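Local coordinates for protein acyl-CoA dehydrogenase FadE3 (Mycobacterium smegmatis, PDB 4IV6) that belongs to the acyl-CoA dehydrogenase family of flavoproteins and holds dihydroflavine-adenine dinucleotide in a four-chain assembly, at residues B[19-23]-B[24-28]; B[68-71]-B[72-76]; B[112-116]-B[117-121]; B[350-353]-B[354-357]. All coordinates share one frame; numbering follows the deposited sequence.

All four contacts are local, made within single helices or at helix ends. They follow one another in series along the chain. Contacts 1, 2 and 3 belong to the N-terminal domain, on helix 9-26, helix 68-81 and the end of helix 105-116. Contact 4 belongs to the C-terminal domain, on helix 352-364. Helices 9-26 and 68-81 pack side by side, and the centres of contacts 1 and 2 are about 17 Å apart. The nearest atoms of contacts 1 and 4 are about 6 Å apart without touching, so the two domains come close there. Contacts 3 and 4 are about 32 Å apart between centres. Contact 3 leads into strand 122-125, while contact 4 faces a second subunit.

Contact 1: residues B[19-23]-B[24-28]; sequences HDFVE and KQVKP
Val26 CG2 lies over one face of the Phe21 ring, 3.9 Å from its centroid, in a CH-pi contact offset toward the rim. Val26 CG2 comes nearest to Phe21 CE2, at 3.6 Å. Phe21 CG stands anti to the backbone N (chi1 161°), which carries the ring along the helix toward Val26. This buried side is tight. Leu43, Thr46 and Met47 of helix 41-50 and Leu78 of helix 68-81 also touch the ring. Gln25 packs at the ring edge, its CD 3.8 Å from Phe21 CD1, with the amide plane turned 79° from the ring.

The turn lies toward the C-terminal end of helix 9-26, in the N-terminal helical domain of the acyl-CoA dehydrogenase fold. It widens to a pi-type turn. Phe21 O accepts two bonds, from Gln25 N at 2.8 Å and from Val26 N at 3.0 Å. Lys27 N then reaches back five residues to Val22 O.

The other side is looser and more exposed. Glu23 and Lys27 run side by side, and Lys27 NZ meets Glu23 OE2 at 2.8 Å on its syn side. Arg80 forms a second salt bridge to the same oxygen. The side chains of Lys24 and Asp20 are both exposed.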
loop_
_atom_site.group_PDB
_atom_site.type_symbol
_atom_site.label_atom_id
_atom_site.label_comp_id
_atom_site.label_asym_id
_atom_site.label_seq_id
_atom_site.Cartn_x
_atom_site.Cartn_y
_atom_site.Cartn_z
ATOM N N HIS B 19 -24.556 2.414 22.988
ATOM C CA HIS B 19 -24.714 1.311 22.034
ATOM C C HIS B 19 -26.182 0.978 21.753
ATOM O O HIS B 19 -26.584 0.798 20.602
ATOM C CB HIS B 19 -24.018 0.077 22.585
ATOM C CG HIS B 19 -24.093 -1.105 21.688
ATOM N ND1 HIS B 19 -23.133 -1.369 20.734
ATOM C CD2 HIS B 19 -24.985 -2.121 21.619
ATOM C CE1 HIS B 19 -23.442 -2.486 20.100
ATOM N NE2 HIS B 19 -24.562 -2.962 20.617
ATOM N N ASP B 20 -26.975 0.886 22.825
ATOM C CA ASP B 20 -28.405 0.610 22.713
ATOM C C ASP B 20 -29.141 1.717 21.980
ATOM O O ASP B 20 -29.993 1.454 21.145
ATOM C CB ASP B 20 -29.018 0.414 24.096
ATOM C CG ASP B 20 -28.656 -0.910 24.681
ATOM O OD1 ASP B 20 -27.975 -1.672 23.956
ATOM O OD2 ASP B 20 -29.059 -1.205 25.829
ATOM N N PHE B 21 -28.802 2.959 22.297
ATOM C CA PHE B 21 -29.353 4.138 21.626
ATOM C C PHE B 21 -29.044 4.065 20.138
ATOM O O PHE B 21 -29.907 4.336 19.302
ATOM C CB PHE B 21 -28.744 5.401 22.248
ATOM C CG PHE B 21 -28.838 6.651 21.404
ATOM C CD1 PHE B 21 -30.038 7.286 21.214
ATOM C CD2 PHE B 21 -27.697 7.244 20.903
ATOM C CE1 PHE B 21 -30.111 8.459 20.458
ATOM C CE2 PHE B 21 -27.760 8.419 20.160
ATOM C CZ PHE B 21 -28.962 9.030 19.953
ATOM N N VAL B 22 -27.827 3.636 19.815
ATOM C CA VAL B 22 -27.422 3.520 18.417
ATOM C C VAL B 22 -28.229 2.415 17.712
ATOM O O VAL B 22 -28.778 2.652 16.643
ATOM C CB VAL B 22 -25.908 3.345 18.286
ATOM C CG1 VAL B 22 -25.513 2.784 16.911
ATOM C CG2 VAL B 22 -25.228 4.661 18.552
ATOM N N GLU B 23 -28.307 1.242 18.324
ATOM C CA GLU B 23 -29.039 0.135 17.756
ATOM C C GLU B 23 -30.545 0.406 17.626
ATOM O O GLU B 23 -31.104 0.127 16.603
ATOM C CB GLU B 23 -28.820 -1.147 18.565
ATOM C CG GLU B 23 -27.392 -1.675 18.546
ATOM C CD GLU B 23 -26.988 -2.111 17.152
ATOM O OE1 GLU B 23 -27.658 -2.979 16.598
ATOM O OE2 GLU B 23 -26.042 -1.518 16.601
ATOM N N LYS B 24 -31.178 0.971 18.649
ATOM C CA LYS B 24 -32.650 1.093 18.662
ATOM C C LYS B 24 -33.171 2.412 18.093
ATOM O O LYS B 24 -34.240 2.453 17.476
ATOM C CB LYS B 24 -33.186 0.945 20.078
ATOM C CG LYS B 24 -32.711 -0.293 20.837
ATOM C CD LYS B 24 -33.176 -1.582 20.208
ATOM C CE LYS B 24 -32.636 -2.805 20.973
ATOM N NZ LYS B 24 -33.136 -2.892 22.372
ATOM N N GLN B 25 -32.422 3.493 18.287
ATOM C CA GLN B 25 -32.909 4.816 17.880
ATOM C C GLN B 25 -32.207 5.370 16.659
ATOM O O GLN B 25 -32.850 5.942 15.798
ATOM C CB GLN B 25 -32.848 5.786 19.061
ATOM C CG GLN B 25 -33.405 5.167 20.345
ATOM C CD GLN B 25 -33.632 6.152 21.472
ATOM O OE1 GLN B 25 -34.154 7.229 21.267
ATOM N NE2 GLN B 25 -33.261 5.766 22.682
ATOM N N VAL B 26 -30.895 5.215 16.556
ATOM C CA VAL B 26 -30.176 5.822 15.439
ATOM C C VAL B 26 -30.340 5.045 14.137
ATOM O O VAL B 26 -30.789 5.589 13.113
ATOM C CB VAL B 26 -28.670 5.983 15.736
ATOM C CG1 VAL B 26 -27.950 6.583 14.537
ATOM C CG2 VAL B 26 -28.487 6.853 16.960
ATOM N N LYS B 27 -29.996 3.773 14.169
ATOM C CA LYS B 27 -29.963 2.969 12.940
ATOM C C LYS B 27 -31.254 2.890 12.131
ATOM O O LYS B 27 -31.207 2.856 10.912
ATOM C CB LYS B 27 -29.481 1.566 13.253
ATOM C CG LYS B 27 -27.996 1.542 13.551
ATOM C CD LYS B 27 -27.543 0.121 13.722
ATOM C CE LYS B 27 -26.044 0.041 13.745
ATOM N NZ LYS B 27 -25.739 -1.396 13.775
ATOM N N PRO B 28 -32.402 2.868 12.789
ATOM C CA PRO B 28 -33.635 2.837 12.004
ATOM C C PRO B 28 -34.002 4.137 11.280
ATOM O O PRO B 28 -34.904 4.112 10.445
ATOM C CB PRO B 28 -34.708 2.529 13.054
ATOM C CG PRO B 28 -33.963 1.873 14.174
ATOM C CD PRO B 28 -32.654 2.597 14.212
#

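Contact 2: residues B[68-71]-B[72-76]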
loop_
_atom_site.group_PDB
_atom_site.type_symbol
_atom_site.label_atom_id
_atom_site.label_comp_id
_atom_site.label_asym_id
_atom_site.label_seq_id
_atom_site.Cartn_x
_atom_site.Cartn_y
_atom_site.Cartn_z
ATOM N N MET B 68 -10.990 9.127 30.115
ATOM C CA MET B 68 -10.747 9.220 28.689
ATOM C C MET B 68 -10.967 7.878 27.977
ATOM O O MET B 68 -11.544 7.870 26.896
ATOM C CB MET B 68 -9.370 9.777 28.385
ATOM C CG MET B 68 -9.098 9.984 26.882
ATOM S SD MET B 68 -10.280 11.049 26.015
ATOM C CE MET B 68 -9.718 12.624 26.612
ATOM N N PRO B 69 -10.545 6.750 28.568
ATOM C CA PRO B 69 -10.914 5.494 27.908
ATOM C C PRO B 69 -12.430 5.321 27.751
ATOM O O PRO B 69 -12.894 4.809 26.734
ATOM C CB PRO B 69 -10.294 4.426 28.812
ATOM C CG PRO B 69 -9.106 5.125 29.397
ATOM C CD PRO B 69 -9.584 6.523 29.660
ATOM N N CYS B 70 -13.210 5.802 28.705
ATOM C CA CYS B 70 -14.669 5.705 28.585
ATOM C C CYS B 70 -15.139 6.662 27.502
ATOM O O CYS B 70 -15.966 6.307 26.658
ATOM C CB CYS B 70 -15.361 6.039 29.912
ATOM S SG CYS B 70 -17.164 6.198 29.775
ATOM N N TYR B 71 -14.592 7.866 27.511
ATOM C CA TYR B 71 -14.993 8.889 26.549
ATOM C C TYR B 71 -14.795 8.389 25.089
ATOM O O TYR B 71 -15.691 8.523 24.239
ATOM C CB TYR B 71 -14.214 10.189 26.782
ATOM C CG TYR B 71 -14.566 11.237 25.749
ATOM C CD1 TYR B 71 -15.730 11.985 25.857
ATOM C CD2 TYR B 71 -13.762 11.438 24.650
ATOM C CE1 TYR B 71 -16.083 12.903 24.895
ATOM C CE2 TYR B 71 -14.089 12.378 23.696
ATOM C CZ TYR B 71 -15.241 13.101 23.796
ATOM O OH TYR B 71 -15.561 14.025 22.819
ATOM N N VAL B 72 -13.632 7.809 24.807
ATOM C CA VAL B 72 -13.357 7.359 23.434
ATOM C C VAL B 72 -14.294 6.232 23.027
ATOM O O VAL B 72 -14.716 6.161 21.882
ATOM C CB VAL B 72 -11.869 7.041 23.190
ATOM C CG1 VAL B 72 -11.015 8.265 23.512
ATOM C CG2 VAL B 72 -11.393 5.868 24.004
ATOM N N GLN B 73 -14.643 5.367 23.974
ATOM C CA GLN B 73 -15.586 4.313 23.680
ATOM C C GLN B 73 -16.983 4.875 23.403
ATOM O O GLN B 73 -17.682 4.374 22.532
ATOM C CB GLN B 73 -15.598 3.268 24.776
ATOM C CG GLN B 73 -14.312 2.436 24.814
ATOM C CD GLN B 73 -14.241 1.537 26.020
ATOM O OE1 GLN B 73 -13.350 1.666 26.875
ATOM N NE2 GLN B 73 -15.193 0.651 26.126
ATOM N N VAL B 74 -17.373 5.930 24.101
ATOM C CA VAL B 74 -18.688 6.562 23.852
ATOM C C VAL B 74 -18.685 7.207 22.476
ATOM O O VAL B 74 -19.627 7.046 21.688
ATOM C CB VAL B 74 -19.060 7.602 24.924
ATOM C CG1 VAL B 74 -20.285 8.400 24.512
ATOM C CG2 VAL B 74 -19.304 6.937 26.259
ATOM N N ALA B 75 -17.616 7.925 22.176
ATOM C CA ALA B 75 -17.496 8.579 20.868
ATOM C C ALA B 75 -17.484 7.543 19.731
ATOM O O ALA B 75 -18.138 7.720 18.698
ATOM C CB ALA B 75 -16.252 9.454 20.839
ATOM N N GLU B 76 -16.816 6.420 19.962
ATOM C CA GLU B 76 -16.732 5.368 18.971
ATOM C C GLU B 76 -18.124 4.747 18.724
ATOM O O GLU B 76 -18.491 4.511 17.588
ATOM C CB GLU B 76 -15.738 4.303 19.423
ATOM C CG GLU B 76 -15.640 3.105 18.481
ATOM C CD GLU B 76 -14.753 2.001 19.017
ATOM O OE1 GLU B 76 -15.252 1.232 19.864
ATOM O OE2 GLU B 76 -13.582 1.892 18.558
#
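Met68 SD rests against Val72 CG1 at 3.8 Å, one turn further along the chain, and the two side chains cross at about a right angle. This i to i+4 pair opens helix 68-81, a helix of the N-terminal domain of the acyl-CoA dehydrogenase fold, buried along most of this turn. Met68 CG is anti to the backbone N (chi1 -176°), and the bend at chi2 (57°) turns SD toward Val72. Val244 and Leu247 of helix 234-270 and Ala306 and Phe309 of helix 282-310 also pack on Met68.

Val72 touches with both branches. CG1 meets the methionine, while Val72 CG2 sits 3.3 Å from Pro69 O. A second, looser pair lies on another side of the helix, with Cys70 SG 4.2 Å from Val74 CG2. That side meets helix 9-26, through Ile14 on Cys70 and Val18 on Val74. Tyr71 adds its ring carbon CD2, 4.3 Å from Val72 CG1.

Regular backbone bonds run beneath these side chains. Val72 N bonds to Met68 O at 3.0 Å, and Val74 N to Cys70 O at 2.9 Å. At the polar edge, where Gln73 is partly exposed, the bond from Gln73 N to Pro69 O is weak. The Tyr71 ring ends in a hydroxyl that is hydrogen-bonded to Thr93 OG1.

Contact 3: residues B[112-116]-B[117-121]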
loop_
_atom_site.group_PDB
_atom_site.type_symbol
_atom_site.label_atom_id
_atom_site.label_comp_id
_atom_site.label_asym_id
_atom_site.label_seq_id
_atom_site.Cartn_x
_atom_site.Cartn_y
_atom_site.Cartn_z
ATOM N N LEU B 112 -20.076 26.175 31.944
ATOM C CA LEU B 112 -20.002 24.714 32.106
ATOM C C LEU B 112 -21.270 24.016 32.598
ATOM O O LEU B 112 -21.564 22.910 32.110
ATOM C CB LEU B 112 -18.801 24.292 32.967
ATOM C CG LEU B 112 -17.421 24.534 32.359
ATOM C CD1 LEU B 112 -16.328 24.062 33.301
ATOM C CD2 LEU B 112 -17.278 23.829 31.019
ATOM N N PRO B 113 -22.038 24.641 33.516
ATOM C CA PRO B 113 -23.273 23.955 33.912
ATOM C C PRO B 113 -24.293 23.763 32.778
ATOM O O PRO B 113 -24.847 22.675 32.638
ATOM C CB PRO B 113 -23.823 24.842 35.055
ATOM C CG PRO B 113 -22.600 25.480 35.636
ATOM C CD PRO B 113 -21.769 25.797 34.394
ATOM N N ARG B 114 -24.508 24.779 31.946
ATOM C CA ARG B 114 -25.416 24.636 30.823
ATOM C C ARG B 114 -24.797 23.841 29.675
ATOM O O ARG B 114 -25.510 23.213 28.902
ATOM C CB ARG B 114 -25.870 25.985 30.311
ATOM C CG ARG B 114 -26.845 26.706 31.220
ATOM C CD ARG B 114 -27.166 28.048 30.596
ATOM N NE ARG B 114 -26.000 28.935 30.649
ATOM C CZ ARG B 114 -25.722 29.888 29.760
ATOM N NH1 ARG B 114 -24.636 30.659 29.924
ATOM N NH2 ARG B 114 -26.511 30.072 28.702
ATOM N N MET B 115 -23.480 23.847 29.570
ATOM C CA MET B 115 -22.810 22.974 28.595
ATOM C C MET B 115 -22.986 21.495 28.931
ATOM O O MET B 115 -23.212 20.678 28.054
ATOM C CB MET B 115 -21.335 23.323 28.472
ATOM C CG MET B 115 -21.120 24.609 27.696
ATOM S SD MET B 115 -19.403 25.135 27.636
ATOM C CE MET B 115 -18.710 23.817 26.641
ATOM N N ALA B 116 -22.896 21.150 30.204
ATOM C CA ALA B 116 -22.979 19.741 30.613
ATOM C C ALA B 116 -24.299 19.095 30.258
ATOM O O ALA B 116 -24.339 17.900 30.009
ATOM C CB ALA B 116 -22.696 19.606 32.092
ATOM N N THR B 117 -25.376 19.880 30.235
ATOM C CA THR B 117 -26.706 19.381 29.885
ATOM C C THR B 117 -27.016 19.464 28.407
ATOM O O THR B 117 -28.028 18.942 27.942
ATOM C CB THR B 117 -27.805 20.189 30.593
ATOM O OG1 THR B 117 -27.739 21.561 30.185
ATOM C CG2 THR B 117 -27.644 20.082 32.094
ATOM N N GLY B 118 -26.144 20.125 27.657
ATOM C CA GLY B 118 -26.419 20.408 26.275
ATOM C C GLY B 118 -27.314 21.619 26.064
ATOM O O GLY B 118 -27.562 21.952 24.934
ATOM N N GLU B 119 -27.782 22.279 27.129
ATOM C CA GLU B 119 -28.637 23.466 26.989
ATOM C C GLU B 119 -27.865 24.535 26.225
ATOM O O GLU B 119 -28.428 25.200 25.374
ATOM C CB GLU B 119 -29.068 24.020 28.347
ATOM C CG GLU B 119 -30.034 25.195 28.234
ATOM C CD GLU B 119 -30.350 25.859 29.566
ATOM O OE1 GLU B 119 -30.384 25.183 30.623
ATOM O OE2 GLU B 119 -30.570 27.085 29.544
ATOM N N LEU B 120 -26.573 24.670 26.544
ATOM C CA LEU B 120 -25.658 25.452 25.736
ATOM C C LEU B 120 -24.649 24.535 25.067
ATOM O O LEU B 120 -24.013 23.746 25.736
ATOM C CB LEU B 120 -24.927 26.455 26.602
ATOM C CG LEU B 120 -23.790 27.231 25.936
ATOM C CD1 LEU B 120 -24.307 28.116 24.835
ATOM C CD2 LEU B 120 -23.090 28.062 26.993
ATOM N N ARG B 121 -24.477 24.687 23.763
ATOM C CA ARG B 121 -23.459 23.985 23.012
ATOM C C ARG B 121 -22.352 24.918 22.527
ATOM O O ARG B 121 -22.593 26.106 22.230
ATOM C CB ARG B 121 -24.111 23.307 21.829
ATOM C CG ARG B 121 -24.852 22.045 22.249
ATOM C CD ARG B 121 -25.643 21.474 21.112
ATOM N NE ARG B 121 -24.787 20.970 20.067
ATOM C CZ ARG B 121 -25.234 20.587 18.881
ATOM N NH1 ARG B 121 -26.541 20.625 18.614
ATOM N NH2 ARG B 121 -24.380 20.136 17.977
HETATM O O HOH W 1 -29.458 28.817 28.117
#
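Arg114 O gathers the main hydrogen bonds between the helix end and the loop that follows. Leu120 N reaches back six positions to Arg114 O, at 3.0 Å, in an almost straight bond, 176° at the hydrogen. Thr117 OG1 donates to Arg114 O at 3.1 Å. The two donors come from opposite faces of the carbonyl plane, so the oxygen is held between them. Thr117 OG1 lies between the backbone N and the carbonyl carbon (chi1 61°), which turns the hydroxyl back over the last helical turn. Gly118 N bonds to Met115 O at 3.0 Å. Gly118 is the first residue to leave helical angles, and with its positive phi it turns the chain at this helix end. Leu120 O receives a weaker CA-H...O contact from Met115 CA.

Apolar contacts close the turn. Leu120 CB packs on Arg114 CB at 3.9 Å, and Leu120 CD2 meets Met115 CG at 4.0 Å. CD2 also lies over one face of the Arg114 guanidinium, offset toward the rim.

The charged pair is indirect. A water in the guanidinium plane accepts from Arg114 NH2 and donates to Glu119 OE2. The guanidinium and carboxylate planes are 70° apart. Arg114 NH1 is bonded to Lys110 O.

The contact lies where helix 105-116 gives way to the loop before strand 122-125. Ser96 and Leu99 of helix 83-102 pack on Met115. Past the turn, Arg121 makes backbone hydrogen bonds with Leu166, leading into strand 122-125, which runs parallel to strand 166-172.

Contact 4: residues B[350-353]-B[354-357]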
loop_
_atom_site.group_PDB
_atom_site.type_symbol
_atom_site.label_atom_id
_atom_site.label_comp_id
_atom_site.label_asym_id
_atom_site.label_seq_id
_atom_site.Cartn_x
_atom_site.Cartn_y
_atom_site.Cartn_z
ATOM N N TYR B 350 -27.763 0.267 0.715
ATOM C CA TYR B 350 -26.836 -0.365 1.660
ATOM C C TYR B 350 -26.038 0.755 2.348
ATOM O O TYR B 350 -26.047 1.907 1.891
ATOM C CB TYR B 350 -25.906 -1.342 0.922
ATOM C CG TYR B 350 -26.638 -2.544 0.383
ATOM C CD1 TYR B 350 -27.510 -2.419 -0.678
ATOM C CD2 TYR B 350 -26.483 -3.806 0.968
ATOM C CE1 TYR B 350 -28.205 -3.498 -1.161
ATOM C CE2 TYR B 350 -27.189 -4.917 0.484
ATOM C CZ TYR B 350 -28.042 -4.739 -0.586
ATOM O OH TYR B 350 -28.747 -5.778 -1.114
ATOM N N ASP B 351 -25.399 0.440 3.460
ATOM C CA ASP B 351 -24.811 1.465 4.327
ATOM C C ASP B 351 -23.324 1.722 4.049
ATOM O O ASP B 351 -22.789 2.751 4.466
ATOM C CB ASP B 351 -25.004 1.084 5.795
ATOM C CG ASP B 351 -26.484 1.113 6.229
ATOM O OD1 ASP B 351 -27.289 1.827 5.597
ATOM O OD2 ASP B 351 -26.826 0.425 7.207
ATOM N N VAL B 352 -22.655 0.790 3.374
ATOM C CA VAL B 352 -21.216 0.880 3.220
ATOM C C VAL B 352 -20.830 2.121 2.400
ATOM O O VAL B 352 -19.770 2.672 2.612
ATOM C CB VAL B 352 -20.546 -0.425 2.696
ATOM C CG1 VAL B 352 -20.593 -1.511 3.765
ATOM C CG2 VAL B 352 -21.207 -0.956 1.420
ATOM N N GLU B 353 -21.678 2.570 1.477
ATOM C CA GLU B 353 -21.369 3.780 0.716
ATOM C C GLU B 353 -21.329 5.002 1.608
ATOM O O GLU B 353 -20.536 5.892 1.383
ATOM C CB GLU B 353 -22.344 4.001 -0.441
ATOM C CG GLU B 353 -23.766 4.350 -0.031
ATOM C CD GLU B 353 -24.028 5.842 0.148
ATOM O OE1 GLU B 353 -24.888 6.201 0.984
ATOM O OE2 GLU B 353 -23.402 6.645 -0.562
ATOM N N ARG B 354 -22.156 5.023 2.651
ATOM C CA ARG B 354 -22.133 6.122 3.587
ATOM C C ARG B 354 -20.812 6.132 4.383
ATOM O O ARG B 354 -20.224 7.202 4.583
ATOM C CB ARG B 354 -23.324 6.061 4.555
ATOM C CG ARG B 354 -23.395 7.296 5.419
ATOM C CD ARG B 354 -23.921 7.079 6.792
ATOM N NE ARG B 354 -24.925 6.023 6.997
ATOM C CZ ARG B 354 -25.026 5.390 8.170
ATOM N NH1 ARG B 354 -24.185 5.696 9.183
ATOM N NH2 ARG B 354 -25.960 4.473 8.359
ATOM N N TYR B 355 -20.373 4.970 4.873
ATOM C CA TYR B 355 -19.101 4.942 5.600
ATOM C C TYR B 355 -17.964 5.418 4.711
ATOM O O TYR B 355 -17.054 6.085 5.175
ATOM C CB TYR B 355 -18.778 3.564 6.194
ATOM C CG TYR B 355 -19.946 2.874 6.850
ATOM C CD1 TYR B 355 -20.790 3.542 7.730
ATOM C CD2 TYR B 355 -20.185 1.518 6.606
ATOM C CE1 TYR B 355 -21.864 2.889 8.326
ATOM C CE2 TYR B 355 -21.251 0.870 7.190
ATOM C CZ TYR B 355 -22.068 1.548 8.048
ATOM O OH TYR B 355 -23.080 0.845 8.637
ATOM N N PHE B 356 -18.019 5.032 3.443
ATOM C CA PHE B 356 -17.022 5.407 2.449
ATOM C C PHE B 356 -17.008 6.937 2.268
ATOM O O PHE B 356 -15.958 7.537 2.162
ATOM C CB PHE B 356 -17.341 4.678 1.129
ATOM C CG PHE B 356 -16.441 5.020 -0.026
ATOM C CD1 PHE B 356 -15.199 4.414 -0.168
ATOM C CD2 PHE B 356 -16.852 5.901 -1.016
ATOM C CE1 PHE B 356 -14.381 4.716 -1.264
ATOM C CE2 PHE B 356 -16.037 6.194 -2.096
ATOM C CZ PHE B 356 -14.812 5.599 -2.221
ATOM N N ARG B 357 -18.183 7.556 2.251
ATOM C CA ARG B 357 -18.279 9.014 2.108
ATOM C C ARG B 357 -17.880 9.744 3.394
ATOM O O ARG B 357 -17.428 10.861 3.331
ATOM C CB ARG B 357 -19.721 9.423 1.741
ATOM C CG ARG B 357 -20.153 9.139 0.318
ATOM C CD ARG B 357 -21.508 9.750 0.047
ATOM N NE ARG B 357 -22.574 9.059 0.762
ATOM C CZ ARG B 357 -23.207 9.496 1.846
ATOM N NH1 ARG B 357 -22.947 10.681 2.373
ATOM N NH2 ARG B 357 -24.178 8.758 2.372
HETATM O O HOH W 2 -28.124 3.983 6.827
#
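Glu353 CG sits between its backbone N and carbonyl carbon (chi1 68°), and a bend at chi2 brings the carboxylate alongside the helix toward Arg357, one turn on. Arg357 bends at chi3 (-70°) and presents its guanidinium side-on. Arg357 NE bonds to Glu353 OE2 at 2.9 Å and Arg357 NH2 to Glu353 OE1 at 3.0 Å. Both oxygens lie near the guanidinium plane, while the two flat groups are turned 29° apart.

The Tyr355 ring folds back over the preceding turn. Asp351 O stands 3.5 Å above the centre of its face, and Asp351 CB lies 3.4 Å from Tyr355 OH. The hydroxyl is hydrogen-bonded to Asp263. Asp351 OD1 and Arg354 NH2 are 4.0 Å apart. A water bridges them, its O 2.6 Å from Asp351 OD1 and 2.7 Å from Arg354 NH2. Arg31 forms a salt bridge with Asp351 OD1, and Arg354 NH1 bonds to Gly81 O.

The contact lies near the start of helix 352-364 in the C-terminal helical domain of the acyl-CoA dehydrogenase fold. It faces a second subunit, where Phe356 stacks on Phe356 of that chain. Arg357 NE and NH2 hold Glu353 while NH1 goes to Glu34, which fixes the guanidinium's rotation. The buried arginine would probably favour ionised glutamates.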